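Local coordinates for protein thymine dioxygenase (Neurospora crassa, PDB 5C3O) that probably catalyses the iron- and 2-oxoglutarate-dependent oxidation of the methyl group of thymine, as a fungal thymine-7-hydroxylase of the double-stranded beta-helix dioxygenase fold, at residues Asn9-Val14 against Ser237-Phe242; Ala213-Asp218 against Val272-Glu277; Gly41-Gly46 against Asp266-Thr271; Phe47-Asn52 against Glu249-Val254. All coordinates share one frame; numbering follows the deposited sequence.

Contact 1. Residues Asn9-Val14 against Ser237-Phe242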
loop_
_atom_site.group_PDB
_atom_site.type_symbol
_atom_site.label_atom_id
_atom_site.label_comp_id
_atom_site.label_asym_id
_atom_site.label_seq_id
_atom_site.Cartn_x
_atom_site.Cartn_y
_atom_site.Cartn_z
ATOM N N ASN A 9 -8.758 17.010 -4.845
ATOM C CA ASN A 9 -9.654 17.570 -5.851
ATOM C C ASN A 9 -8.946 18.730 -6.540
ATOM O O ASN A 9 -8.905 19.845 -6.015
ATOM C CB ASN A 9 -10.972 18.025 -5.211
ATOM C CG ASN A 9 -12.033 18.390 -6.240
ATOM O OD1 ASN A 9 -11.791 18.362 -7.449
ATOM N ND2 ASN A 9 -13.220 18.737 -5.758
ATOM N N GLU A 10 -8.373 18.457 -7.709
ATOM C CA GLU A 10 -7.524 19.427 -8.396
ATOM C C GLU A 10 -7.274 19.011 -9.843
ATOM O O GLU A 10 -6.927 17.858 -10.109
ATOM C CB GLU A 10 -6.191 19.551 -7.656
ATOM C CG GLU A 10 -5.294 20.679 -8.135
ATOM C CD GLU A 10 -4.060 20.837 -7.267
ATOM O OE1 GLU A 10 -2.939 20.828 -7.818
ATOM O OE2 GLU A 10 -4.209 20.957 -6.031
ATOM N N ASP A 11 -7.458 19.957 -10.766
ATOM C CA ASP A 11 -7.163 19.762 -12.191
ATOM C C ASP A 11 -7.947 18.595 -12.802
ATOM O O ASP A 11 -7.443 17.883 -13.672
ATOM C CB ASP A 11 -5.652 19.564 -12.390
ATOM C CG ASP A 11 -5.211 19.790 -13.828
ATOM O OD1 ASP A 11 -5.525 20.859 -14.396
ATOM O OD2 ASP A 11 -4.538 18.901 -14.389
ATOM N N GLY A 12 -9.184 18.410 -12.343
ATOM C CA GLY A 12 -10.025 17.300 -12.795
ATOM C C GLY A 12 -9.715 15.950 -12.154
ATOM O O GLY A 12 -10.355 14.949 -12.480
ATOM N N LEU A 13 -8.740 15.910 -11.247
ATOM C CA LEU A 13 -8.391 14.679 -10.537
ATOM C C LEU A 13 -9.132 14.673 -9.207
ATOM O O LEU A 13 -8.903 15.540 -8.358
ATOM C CB LEU A 13 -6.879 14.594 -10.300
ATOM C CG LEU A 13 -6.233 13.201 -10.207
ATOM C CD1 LEU A 13 -4.880 13.295 -9.519
ATOM C CD2 LEU A 13 -7.105 12.191 -9.483
ATOM N N VAL A 14 -10.026 13.700 -9.037
ATOM C CA VAL A 14 -10.799 13.565 -7.810
ATOM C C VAL A 14 -10.515 12.200 -7.178
ATOM O O VAL A 14 -10.933 11.170 -7.696
ATOM C CB VAL A 14 -12.312 13.729 -8.074
ATOM C CG1 VAL A 14 -13.083 13.770 -6.761
ATOM C CG2 VAL A 14 -12.578 14.997 -8.882
ATOM N N SER A 237 -3.137 13.821 -13.500
ATOM C CA SER A 237 -4.523 14.202 -13.759
ATOM C C SER A 237 -4.926 13.727 -15.151
ATOM O O SER A 237 -4.061 13.355 -15.950
ATOM C CB SER A 237 -4.678 15.724 -13.669
ATOM O OG SER A 237 -4.148 16.364 -14.818
ATOM N N PRO A 238 -6.241 13.735 -15.452
ATOM C CA PRO A 238 -6.667 13.430 -16.820
ATOM C C PRO A 238 -6.158 14.450 -17.846
ATOM O O PRO A 238 -5.984 14.105 -19.016
ATOM C CB PRO A 238 -8.200 13.462 -16.731
ATOM C CG PRO A 238 -8.507 14.252 -15.506
ATOM C CD PRO A 238 -7.393 13.946 -14.556
ATOM N N ASN A 239 -5.930 15.687 -17.406
ATOM C CA ASN A 239 -5.331 16.716 -18.258
ATOM C C ASN A 239 -3.849 16.443 -18.512
ATOM O O ASN A 239 -3.353 16.688 -19.613
ATOM C CB ASN A 239 -5.517 18.108 -17.644
ATOM C CG ASN A 239 -6.971 18.557 -17.635
ATOM O OD1 ASN A 239 -7.798 18.060 -18.402
ATOM N ND2 ASN A 239 -7.286 19.513 -16.768
ATOM N N GLY A 240 -3.148 15.948 -17.492
ATOM C CA GLY A 240 -1.782 15.438 -17.659
ATOM C C GLY A 240 -0.699 15.957 -16.729
ATOM O O GLY A 240 0.477 15.654 -16.945
ATOM N N GLN A 241 -1.058 16.732 -15.705
ATOM C CA GLN A 241 -0.064 17.193 -14.726
ATOM C C GLN A 241 -0.134 16.403 -13.417
ATOM O O GLN A 241 -1.157 15.803 -13.088
ATOM C CB GLN A 241 -0.175 18.703 -14.461
ATOM C CG GLN A 241 -1.453 19.181 -13.779
ATOM C CD GLN A 241 -1.245 20.430 -12.924
ATOM O OE1 GLN A 241 -0.153 20.670 -12.402
ATOM N NE2 GLN A 241 -2.298 21.229 -12.771
ATOM N N PHE A 242 0.968 16.418 -12.676
ATOM C CA PHE A 242 1.099 15.623 -11.462
ATOM C C PHE A 242 0.645 16.391 -10.226
ATOM O O PHE A 242 1.257 17.385 -9.842
ATOM C CB PHE A 242 2.542 15.145 -11.313
ATOM C CG PHE A 242 2.890 14.021 -12.241
ATOM C CD1 PHE A 242 3.231 14.276 -13.562
ATOM C CD2 PHE A 242 2.842 12.703 -11.803
ATOM C CE1 PHE A 242 3.538 13.238 -14.427
ATOM C CE2 PHE A 242 3.147 11.661 -12.662
ATOM C CZ PHE A 242 3.495 11.929 -13.977
#

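Contact 2. Residues Ala213-Asp218 against Val272-Glu277. With CA (calcium ion), chain H.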
loop_
_atom_site.group_PDB
_atom_site.type_symbol
_atom_site.label_atom_id
_atom_site.label_comp_id
_atom_site.label_asym_id
_atom_site.label_seq_id
_atom_site.Cartn_x
_atom_site.Cartn_y
_atom_site.Cartn_z
ATOM N N ALA A 213 11.074 10.561 -14.444
ATOM C CA ALA A 213 11.320 9.168 -14.845
ATOM C C ALA A 213 11.160 8.171 -13.685
ATOM O O ALA A 213 11.589 7.019 -13.785
ATOM C CB ALA A 213 12.685 9.018 -15.506
ATOM N N GLY A 214 10.547 8.625 -12.589
ATOM C CA GLY A 214 9.996 7.739 -11.567
ATOM C C GLY A 214 8.517 7.519 -11.846
ATOM O O GLY A 214 7.809 6.904 -11.051
ATOM N N GLU A 215 8.057 8.032 -12.987
ATOM C CA GLU A 215 6.676 7.901 -13.424
ATOM C C GLU A 215 6.399 6.472 -13.856
ATOM O O GLU A 215 7.117 5.925 -14.696
ATOM C CB GLU A 215 6.396 8.844 -14.595
ATOM C CG GLU A 215 6.552 10.318 -14.252
ATOM C CD GLU A 215 6.481 11.220 -15.470
ATOM O OE1 GLU A 215 7.187 12.250 -15.478
ATOM O OE2 GLU A 215 5.726 10.903 -16.416
ATOM N N HIS A 216 5.355 5.875 -13.286
ATOM C CA HIS A 216 5.015 4.486 -13.574
ATOM C C HIS A 216 3.584 4.138 -13.161
ATOM O O HIS A 216 2.929 4.880 -12.421
ATOM C CB HIS A 216 5.981 3.558 -12.836
ATOM C CG HIS A 216 5.770 3.530 -11.353
ATOM N ND1 HIS A 216 5.981 4.629 -10.548
ATOM C CD2 HIS A 216 5.347 2.539 -10.534
ATOM C CE1 HIS A 216 5.706 4.313 -9.295
ATOM N NE2 HIS A 216 5.317 3.052 -9.260
ATOM N N THR A 217 3.114 3.001 -13.665
ATOM C CA THR A 217 1.925 2.345 -13.145
ATOM C C THR A 217 2.403 1.098 -12.433
ATOM O O THR A 217 3.416 0.511 -12.823
ATOM C CB THR A 217 0.941 1.925 -14.257
ATOM O OG1 THR A 217 1.508 0.869 -15.040
ATOM C CG2 THR A 217 0.585 3.096 -15.151
ATOM N N ASP A 218 1.685 0.699 -11.389
ATOM C CA ASP A 218 2.004 -0.535 -10.683
ATOM C C ASP A 218 1.550 -1.755 -11.484
ATOM O O ASP A 218 0.635 -1.678 -12.305
ATOM C CB ASP A 218 1.354 -0.554 -9.300
ATOM C CG ASP A 218 1.911 0.508 -8.374
ATOM O OD1 ASP A 218 2.864 1.225 -8.757
ATOM O OD2 ASP A 218 1.394 0.623 -7.246
ATOM N N VAL A 272 -0.978 6.457 -13.817
ATOM C CA VAL A 272 0.428 6.845 -13.738
ATOM C C VAL A 272 0.645 7.726 -12.510
ATOM O O VAL A 272 -0.161 8.609 -12.217
ATOM C CB VAL A 272 0.878 7.604 -15.009
ATOM C CG1 VAL A 272 2.303 8.132 -14.864
ATOM C CG2 VAL A 272 0.768 6.705 -16.237
ATOM N N HIS A 273 1.727 7.470 -11.788
ATOM C CA HIS A 273 2.055 8.243 -10.596
ATOM C C HIS A 273 3.562 8.186 -10.332
ATOM O O HIS A 273 4.286 7.466 -11.018
ATOM C CB HIS A 273 1.270 7.709 -9.393
ATOM C CG HIS A 273 1.596 6.294 -9.042
ATOM N ND1 HIS A 273 1.166 5.222 -9.793
ATOM C CD2 HIS A 273 2.312 5.776 -8.020
ATOM C CE1 HIS A 273 1.607 4.102 -9.249
ATOM N NE2 HIS A 273 2.310 4.411 -8.174
ATOM N N ARG A 274 4.031 8.948 -9.349
ATOM C CA ARG A 274 5.460 8.990 -9.024
ATOM C C ARG A 274 5.685 9.527 -7.617
ATOM O O ARG A 274 4.845 10.258 -7.088
ATOM C CB ARG A 274 6.211 9.874 -10.028
ATOM C CG ARG A 274 5.912 11.360 -9.873
ATOM C CD ARG A 274 6.461 12.200 -11.013
ATOM N NE ARG A 274 6.135 13.612 -10.822
ATOM C CZ ARG A 274 6.372 14.579 -11.710
ATOM N NH1 ARG A 274 6.948 14.305 -12.878
ATOM N NH2 ARG A 274 6.028 15.831 -11.426
ATOM N N VAL A 275 6.821 9.168 -7.024
ATOM C CA VAL A 275 7.214 9.713 -5.720
ATOM C C VAL A 275 8.282 10.790 -5.901
ATOM O O VAL A 275 9.155 10.686 -6.767
ATOM C CB VAL A 275 7.689 8.624 -4.723
ATOM C CG1 VAL A 275 6.584 7.600 -4.491
ATOM C CG2 VAL A 275 8.973 7.946 -5.186
ATOM N N VAL A 276 8.199 11.818 -5.065
ATOM C CA VAL A 276 8.980 13.038 -5.220
ATOM C C VAL A 276 9.409 13.535 -3.841
ATOM O O VAL A 276 8.723 13.287 -2.848
ATOM C CB VAL A 276 8.136 14.104 -5.967
ATOM C CG1 VAL A 276 8.552 15.528 -5.627
ATOM C CG2 VAL A 276 8.195 13.866 -7.469
ATOM N N GLU A 277 10.553 14.214 -3.780
ATOM C CA GLU A 277 10.997 14.857 -2.542
ATOM C C GLU A 277 10.090 16.055 -2.268
ATOM O O GLU A 277 9.915 16.903 -3.141
ATOM C CB GLU A 277 12.461 15.310 -2.637
ATOM C CG GLU A 277 13.489 14.222 -2.334
ATOM C CD GLU A 277 13.456 13.058 -3.311
ATOM O OE1 GLU A 277 13.868 11.943 -2.920
ATOM O OE2 GLU A 277 13.022 13.248 -4.467
HETATM CA CA CA H . 3.733 2.851 -7.515
HETATM O O HOH W 1 2.247 3.120 -5.588
HETATM O O HOH W 2 4.488 4.422 -5.951
#

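Contact 3. Residues Gly41-Gly46 against Asp266-Thr271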
loop_
_atom_site.group_PDB
_atom_site.type_symbol
_atom_site.label_atom_id
_atom_site.label_comp_id
_atom_site.label_asym_id
_atom_site.label_seq_id
_atom_site.Cartn_x
_atom_site.Cartn_y
_atom_site.Cartn_z
ATOM N N GLY A 41 -14.225 5.235 -7.671
ATOM C CA GLY A 41 -12.893 5.804 -7.504
ATOM C C GLY A 41 -11.854 5.119 -8.365
ATOM O O GLY A 41 -11.052 5.782 -9.019
ATOM N N PHE A 42 -11.871 3.787 -8.376
ATOM C CA PHE A 42 -10.939 3.016 -9.205
ATOM C C PHE A 42 -11.224 3.150 -10.698
ATOM O O PHE A 42 -10.306 3.018 -11.515
ATOM C CB PHE A 42 -10.946 1.523 -8.819
ATOM C CG PHE A 42 -10.281 1.226 -7.501
ATOM C CD1 PHE A 42 -9.011 1.715 -7.215
ATOM C CD2 PHE A 42 -10.910 0.428 -6.554
ATOM C CE1 PHE A 42 -8.394 1.434 -6.005
ATOM C CE2 PHE A 42 -10.293 0.136 -5.346
ATOM C CZ PHE A 42 -9.037 0.648 -5.069
ATOM N N GLN A 43 -12.487 3.390 -11.055
ATOM C CA GLN A 43 -12.865 3.569 -12.461
ATOM C C GLN A 43 -12.496 4.944 -13.028
ATOM O O GLN A 43 -12.292 5.080 -14.231
ATOM C CB GLN A 43 -14.366 3.349 -12.648
ATOM C CG GLN A 43 -14.790 1.892 -12.640
ATOM C CD GLN A 43 -16.280 1.724 -12.853
ATOM O OE1 GLN A 43 -17.072 2.577 -12.457
ATOM N NE2 GLN A 43 -16.669 0.629 -13.484
ATOM N N THR A 44 -12.437 5.959 -12.171
ATOM C CA THR A 44 -12.195 7.328 -12.613
ATOM C C THR A 44 -10.753 7.747 -12.342
ATOM O O THR A 44 -10.002 7.989 -13.276
ATOM C CB THR A 44 -13.161 8.317 -11.942
ATOM O OG1 THR A 44 -13.104 8.153 -10.522
ATOM C CG2 THR A 44 -14.585 8.081 -12.425
ATOM N N ALA A 45 -10.368 7.810 -11.069
ATOM C CA ALA A 45 -9.014 8.235 -10.683
ATOM C C ALA A 45 -7.995 7.090 -10.631
ATOM O O ALA A 45 -6.792 7.319 -10.804
ATOM C CB ALA A 45 -9.058 8.942 -9.338
ATOM N N GLY A 46 -8.467 5.871 -10.362
ATOM C CA GLY A 46 -7.578 4.722 -10.157
ATOM C C GLY A 46 -6.951 4.699 -8.768
ATOM O O GLY A 46 -6.167 3.801 -8.455
ATOM N N ASP A 266 -9.886 -3.116 -18.793
ATOM C CA ASP A 266 -9.636 -1.675 -18.783
ATOM C C ASP A 266 -10.840 -0.803 -18.421
ATOM O O ASP A 266 -10.932 0.344 -18.854
ATOM C CB ASP A 266 -9.010 -1.242 -20.111
ATOM C CG ASP A 266 -7.621 -1.811 -20.294
ATOM O OD1 ASP A 266 -6.721 -1.439 -19.507
ATOM O OD2 ASP A 266 -7.433 -2.642 -21.208
ATOM N N THR A 267 -11.743 -1.336 -17.603
ATOM C CA THR A 267 -12.786 -0.519 -16.982
ATOM C C THR A 267 -12.232 0.143 -15.708
ATOM O O THR A 267 -12.662 1.225 -15.321
ATOM C CB THR A 267 -14.066 -1.337 -16.696
ATOM O OG1 THR A 267 -13.735 -2.580 -16.076
ATOM C CG2 THR A 267 -14.807 -1.621 -17.993
ATOM N N ILE A 268 -11.254 -0.494 -15.074
ATOM C CA ILE A 268 -10.564 0.103 -13.928
ATOM C C ILE A 268 -9.204 0.629 -14.388
ATOM O O ILE A 268 -8.482 -0.058 -15.104
ATOM C CB ILE A 268 -10.415 -0.919 -12.774
ATOM C CG1 ILE A 268 -11.773 -1.133 -12.099
ATOM C CG2 ILE A 268 -9.386 -0.451 -11.751
ATOM C CD1 ILE A 268 -11.887 -2.432 -11.331
ATOM N N LYS A 269 -8.863 1.842 -13.965
ATOM C CA LYS A 269 -7.620 2.483 -14.377
ATOM C C LYS A 269 -6.444 2.119 -13.478
ATOM O O LYS A 269 -6.553 2.143 -12.246
ATOM C CB LYS A 269 -7.773 4.001 -14.363
ATOM C CG LYS A 269 -8.936 4.507 -15.190
ATOM C CD LYS A 269 -8.797 5.990 -15.481
ATOM C CE LYS A 269 -9.946 6.495 -16.339
ATOM N NZ LYS A 269 -10.028 7.979 -16.295
ATOM N N SER A 270 -5.329 1.782 -14.119
ATOM C CA SER A 270 -4.026 1.743 -13.482
ATOM C C SER A 270 -3.365 3.072 -13.831
ATOM O O SER A 270 -2.843 3.242 -14.931
ATOM C CB SER A 270 -3.208 0.561 -14.007
ATOM O OG SER A 270 -1.990 0.427 -13.297
ATOM N N THR A 271 -3.423 4.016 -12.896
ATOM C CA THR A 271 -3.060 5.408 -13.145
ATOM C C THR A 271 -1.570 5.682 -12.910
ATOM O O THR A 271 -0.981 5.211 -11.933
ATOM C CB THR A 271 -3.903 6.346 -12.260
ATOM O OG1 THR A 271 -5.295 6.145 -12.542
ATOM C CG2 THR A 271 -3.555 7.808 -12.508
HETATM O O HOH W 3 -3.936 3.251 -10.179
#

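Contact 4. Residues Phe47-Asn52 against Glu249-Val254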
loop_
_atom_site.group_PDB
_atom_site.type_symbol
_atom_site.label_atom_id
_atom_site.label_comp_id
_atom_site.label_asym_id
_atom_site.label_seq_id
_atom_site.Cartn_x
_atom_site.Cartn_y
_atom_site.Cartn_z
ATOM N N PHE A 47 -7.307 5.689 -7.946
ATOM C CA PHE A 47 -6.769 5.889 -6.603
ATOM C C PHE A 47 -7.922 6.235 -5.677
ATOM O O PHE A 47 -8.835 6.961 -6.079
ATOM C CB PHE A 47 -5.797 7.074 -6.577
ATOM C CG PHE A 47 -4.356 6.705 -6.802
ATOM C CD1 PHE A 47 -3.861 6.526 -8.085
ATOM C CD2 PHE A 47 -3.487 6.581 -5.731
ATOM C CE1 PHE A 47 -2.530 6.199 -8.292
ATOM C CE2 PHE A 47 -2.156 6.258 -5.933
ATOM C CZ PHE A 47 -1.679 6.063 -7.214
ATOM N N ILE A 48 -7.875 5.726 -4.448
ATOM C CA ILE A 48 -8.779 6.151 -3.377
ATOM C C ILE A 48 -7.997 6.259 -2.070
ATOM O O ILE A 48 -6.906 5.702 -1.942
ATOM C CB ILE A 48 -9.948 5.159 -3.165
ATOM C CG1 ILE A 48 -9.438 3.833 -2.585
ATOM C CG2 ILE A 48 -10.709 4.935 -4.467
ATOM C CD1 ILE A 48 -10.505 2.784 -2.386
ATOM N N TYR A 49 -8.554 6.991 -1.114
ATOM C CA TYR A 49 -8.076 6.971 0.260
ATOM C C TYR A 49 -9.122 6.245 1.083
ATOM O O TYR A 49 -10.319 6.497 0.913
ATOM C CB TYR A 49 -7.954 8.385 0.828
ATOM C CG TYR A 49 -6.748 9.203 0.406
ATOM C CD1 TYR A 49 -6.324 9.247 -0.916
ATOM C CD2 TYR A 49 -6.080 9.999 1.333
ATOM C CE1 TYR A 49 -5.242 10.028 -1.295
ATOM C CE2 TYR A 49 -5.005 10.788 0.962
ATOM C CZ TYR A 49 -4.590 10.799 -0.351
ATOM O OH TYR A 49 -3.518 11.579 -0.719
ATOM N N LEU A 50 -8.683 5.370 1.984
ATOM C CA LEU A 50 -9.577 4.763 2.964
ATOM C C LEU A 50 -9.276 5.242 4.385
ATOM O O LEU A 50 -8.116 5.395 4.757
ATOM C CB LEU A 50 -9.469 3.240 2.916
ATOM C CG LEU A 50 -9.914 2.537 1.632
ATOM C CD1 LEU A 50 -9.574 1.052 1.702
ATOM C CD2 LEU A 50 -11.399 2.738 1.397
ATOM N N LYS A 51 -10.330 5.459 5.173
ATOM C CA LYS A 51 -10.198 5.720 6.604
ATOM C C LYS A 51 -11.006 4.691 7.390
ATOM O O LYS A 51 -11.821 3.956 6.819
ATOM C CB LYS A 51 -10.660 7.146 6.951
ATOM C CG LYS A 51 -12.162 7.368 6.825
ATOM C CD LYS A 51 -12.524 8.818 6.524
ATOM C CE LYS A 51 -12.482 9.706 7.757
ATOM N NZ LYS A 51 -13.701 9.564 8.598
ATOM N N ASN A 52 -10.779 4.656 8.700
ATOM C CA ASN A 52 -11.429 3.703 9.594
ATOM C C ASN A 52 -11.279 2.267 9.103
ATOM O O ASN A 52 -12.247 1.501 9.044
ATOM C CB ASN A 52 -12.905 4.078 9.807
ATOM C CG ASN A 52 -13.071 5.394 10.551
ATOM O OD1 ASN A 52 -12.141 5.878 11.184
ATOM N ND2 ASN A 52 -14.264 5.976 10.473
ATOM N N GLU A 249 -4.053 11.985 7.991
ATOM C CA GLU A 249 -3.710 11.163 9.146
ATOM C C GLU A 249 -4.686 9.993 9.306
ATOM O O GLU A 249 -5.889 10.155 9.111
ATOM C CB GLU A 249 -3.698 12.021 10.415
ATOM C CG GLU A 249 -2.862 11.437 11.539
ATOM C CD GLU A 249 -2.991 12.208 12.839
ATOM O OE1 GLU A 249 -2.386 11.763 13.841
ATOM O OE2 GLU A 249 -3.690 13.249 12.864
ATOM N N ASN A 250 -4.148 8.826 9.659
ATOM C CA ASN A 250 -4.926 7.590 9.824
ATOM C C ASN A 250 -5.689 7.197 8.557
ATOM O O ASN A 250 -6.837 6.753 8.604
ATOM C CB ASN A 250 -5.862 7.687 11.038
ATOM C CG ASN A 250 -5.103 7.906 12.338
ATOM O OD1 ASN A 250 -4.042 7.320 12.554
ATOM N ND2 ASN A 250 -5.643 8.749 13.210
ATOM N N THR A 251 -5.016 7.357 7.428
ATOM C CA THR A 251 -5.579 7.073 6.128
ATOM C C THR A 251 -4.597 6.164 5.384
ATOM O O THR A 251 -3.392 6.230 5.608
ATOM C CB THR A 251 -5.845 8.398 5.370
ATOM O OG1 THR A 251 -7.174 8.402 4.838
ATOM C CG2 THR A 251 -4.831 8.652 4.262
ATOM N N VAL A 252 -5.120 5.304 4.516
ATOM C CA VAL A 252 -4.283 4.483 3.643
ATOM C C VAL A 252 -4.644 4.798 2.197
ATOM O O VAL A 252 -5.819 4.928 1.858
ATOM C CB VAL A 252 -4.417 2.967 3.957
ATOM C CG1 VAL A 252 -5.815 2.445 3.675
ATOM C CG2 VAL A 252 -3.377 2.166 3.187
ATOM N N VAL A 253 -3.631 4.938 1.353
ATOM C CA VAL A 253 -3.849 5.254 -0.054
ATOM C C VAL A 253 -3.860 3.937 -0.819
ATOM O O VAL A 253 -2.976 3.110 -0.642
ATOM C CB VAL A 253 -2.758 6.196 -0.603
ATOM C CG1 VAL A 253 -3.117 6.677 -2.006
ATOM C CG2 VAL A 253 -2.567 7.389 0.325
ATOM N N VAL A 254 -4.880 3.744 -1.651
ATOM C CA VAL A 254 -5.042 2.507 -2.395
ATOM C C VAL A 254 -5.178 2.804 -3.882
ATOM O O VAL A 254 -6.001 3.622 -4.277
ATOM C CB VAL A 254 -6.287 1.728 -1.922
ATOM C CG1 VAL A 254 -6.302 0.331 -2.525
ATOM C CG2 VAL A 254 -6.316 1.651 -0.402
HETATM O O HOH W 4 -9.104 6.405 10.134
#

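Contact 1. Residues Asn9-Val14 against Ser237-Phe242
A turn-to-turn contact joins D11, on the tip of the N-terminal hairpin, to S237, N239 and Q241 of the loop between strands 233-236 and 242-244. The hairpin reverses in a type I' turn from E10 to L13, which thrusts the D11 carboxylate at the loop. With chi1 at -162°, CG of D11 stands trans to the backbone N, and the two oxygens divide the work. OD2 takes a short bond from S237 OG, 2.6 Å long; the hydroxyl arrives on the anti side of the carboxylate, 20° out of its plane. OD1 accepts a weak bond from N239 ND2 at 3.2 Å, the amide and carboxylate planes standing 75° apart. Q241 lays its aliphatic part beside the same group, CG lying 3.2 Å from D11 OD2.

S237 OG also works inside its own loop. It accepts from G240 N at 2.9 Å, an ST motif, and from Q241 N at 3.2 Å, so one hydroxyl ties the loop together while giving its proton to D11. Next to the polar cluster, the P238 ring leans on the G12 backbone, CG 3.6 Å from G12 O, and CG of L13 rests 4.1 Å from CA of S237. L13 continues inward onto V235 and I243 of strands 233-236 and 242-244 and onto A45, so it packs between the small sheet and the end of helix 28-44, while strand 13-19 runs on in the large sheet.

Contact 2. Residues Ala213-Asp218 against Val272-Glu277
H216 and H273 form a single antiparallel bridge, a hydrogen-bonded pair in which H216 N reaches H273 O at 3.0 Å and H273 N reaches H216 O at 2.9 Å. Both imidazoles leave the bridge for the same calcium ion. In each, chi1 (71° for H216, 62° for H273) sets the ring between the backbone N and the carbonyl carbon, and NE2 is the ligand: H216 NE2 lies 2.4 Å from the calcium, H273 NE2 2.2 Å. The rings meet obliquely, planes 46° apart, with CE1 of H273 over one face of H216. The other ring nitrogen of H216, ND1, donates to G214 O at 3.0 Å, and H273 ND1 is bonded to T271 O; these second-shell carbonyls help to set the rotation of both rings. D218 supplies OD1 at 2.2 Å from the calcium, its carboxylate approaching the H273 ring at the edge, while OD2 accepts from a metal-bound water and is bonded to T223 and N255.

Away from the metal, E215 and R274 run side by side, pointing the same way. Their salt bridge is weak, E215 OE1 to R274 NH1 3.3 Å at the guanidinium edge; R274 NE is bonded to Q234. Two waters complete the modelled calcium shell. The His-X-Asp...His facial triad, on a double-stranded beta-helix, is the hallmark of 2-oxoglutarate-dependent dioxygenases, with calcium here probably occupying the place of iron(II).

Contact 3. Residues Gly41-Gly46 against Asp266-Thr271
The C-terminal end of helix 28-44 is met by the loop that runs from helix 258-263 to strand 273-275, and three carbonyls around the helix end, of F42, T44 and A45, are taken up by K269 and T271. F42 O accepts from the K269 backbone N at 3.1 Å. The K269 side chain then runs extended beyond CG along the helix end, its CE 3.5 Å from Q43 O, until NZ bonds T44 O at 3.0 Å, in the carbonyl plane and on a lone pair. A45 O takes the hydroxyl of T271, OG1 lying 2.6 Å away and 42° above the carbonyl plane. Positive phi at G46 turns the chain out of the helix beside T271 OG1, and one water bridges G46 O to T271 N.

The apolar flank is I268. Its CG2, trans to the backbone N, rests 3.9 Å from F42 CB, and the two side chains go on to share A256 of strand 251-256. Q43 CG adds a contact of 3.5 Å with T267 O.

Carbonyls at or just past a helix C-terminus commonly lack N-H partners from a following turn. Here a backbone amide, an ammonium and a hydroxyl meet three such carbonyls, and the positive charge of K269 would probably interact favourably with the negative end of the helix dipole.

Contact 4. Residues Phe47-Asn52 against Glu249-Val254
Over one face of the Y49 ring sits a methyl of V253: CG2 stands 4.1 Å from the ring centroid and 12° off the normal, a CH-pi contact. T251 CG2 reaches the same ring obliquely, 3.5 Å from Y49 CD2. F47 is met differently, at its edge, where V253 CG1 lies in the ring plane 3.7 Å from F47 CD2. The two methyls of V253 are thus split between the two aromatics: chi1 of -172° leaves CG1 trans to the backbone N, turned to F47, and CG2 beside that N, turned to Y49.

Strand 47-51, from the N-terminal part of the chain, runs antiparallel beside strand 251-256 and so extends the large sheet of the double-stranded beta-helix fold. I48 and L50 face V254 and V252 as hydrogen-bonded pairs, and Y49 and V253 form a non-hydrogen-bonded pair. I48 N donates to V254 O at 2.8 Å, and V252 N to L50 O at 3.0 Å. L50 O has a second donor in T251 OG1, 3.2 Å away and well above the carbonyl plane. Across from the aromatics, I48, L50, V252 and V254 make an apolar face, with L50 CD1 3.9 Å from V254 CG2; F42 of helix 28-44 covers I48 and V254. Y49 OH is bonded to T246 O.

Contact 2 holds the calcium, and each of the other three touches it. Contact 1 reaches contact 2 through F242, whose CZ lies 3.4 Å from E215 CD and whose ring makes a cation-pi contact with R274. Contact 4 approaches the metal through F47, edge-to-face with the H273 ring; the F47 side chain is about 6 Å from the calcium. Contact 3 runs directly into contact 2, T271 being followed by V272, and S270 OG comes 3.4 Å from T217 CB. F42 links contacts 3 and 4, its CZ 3.7 Å from I48 CD1, while A45 CB touches L13 CD2 of contact 1 at 3.8 Å. R192, which binds 2-oxoglutarate (absent here), has its side chain about 7 Å from that of H216.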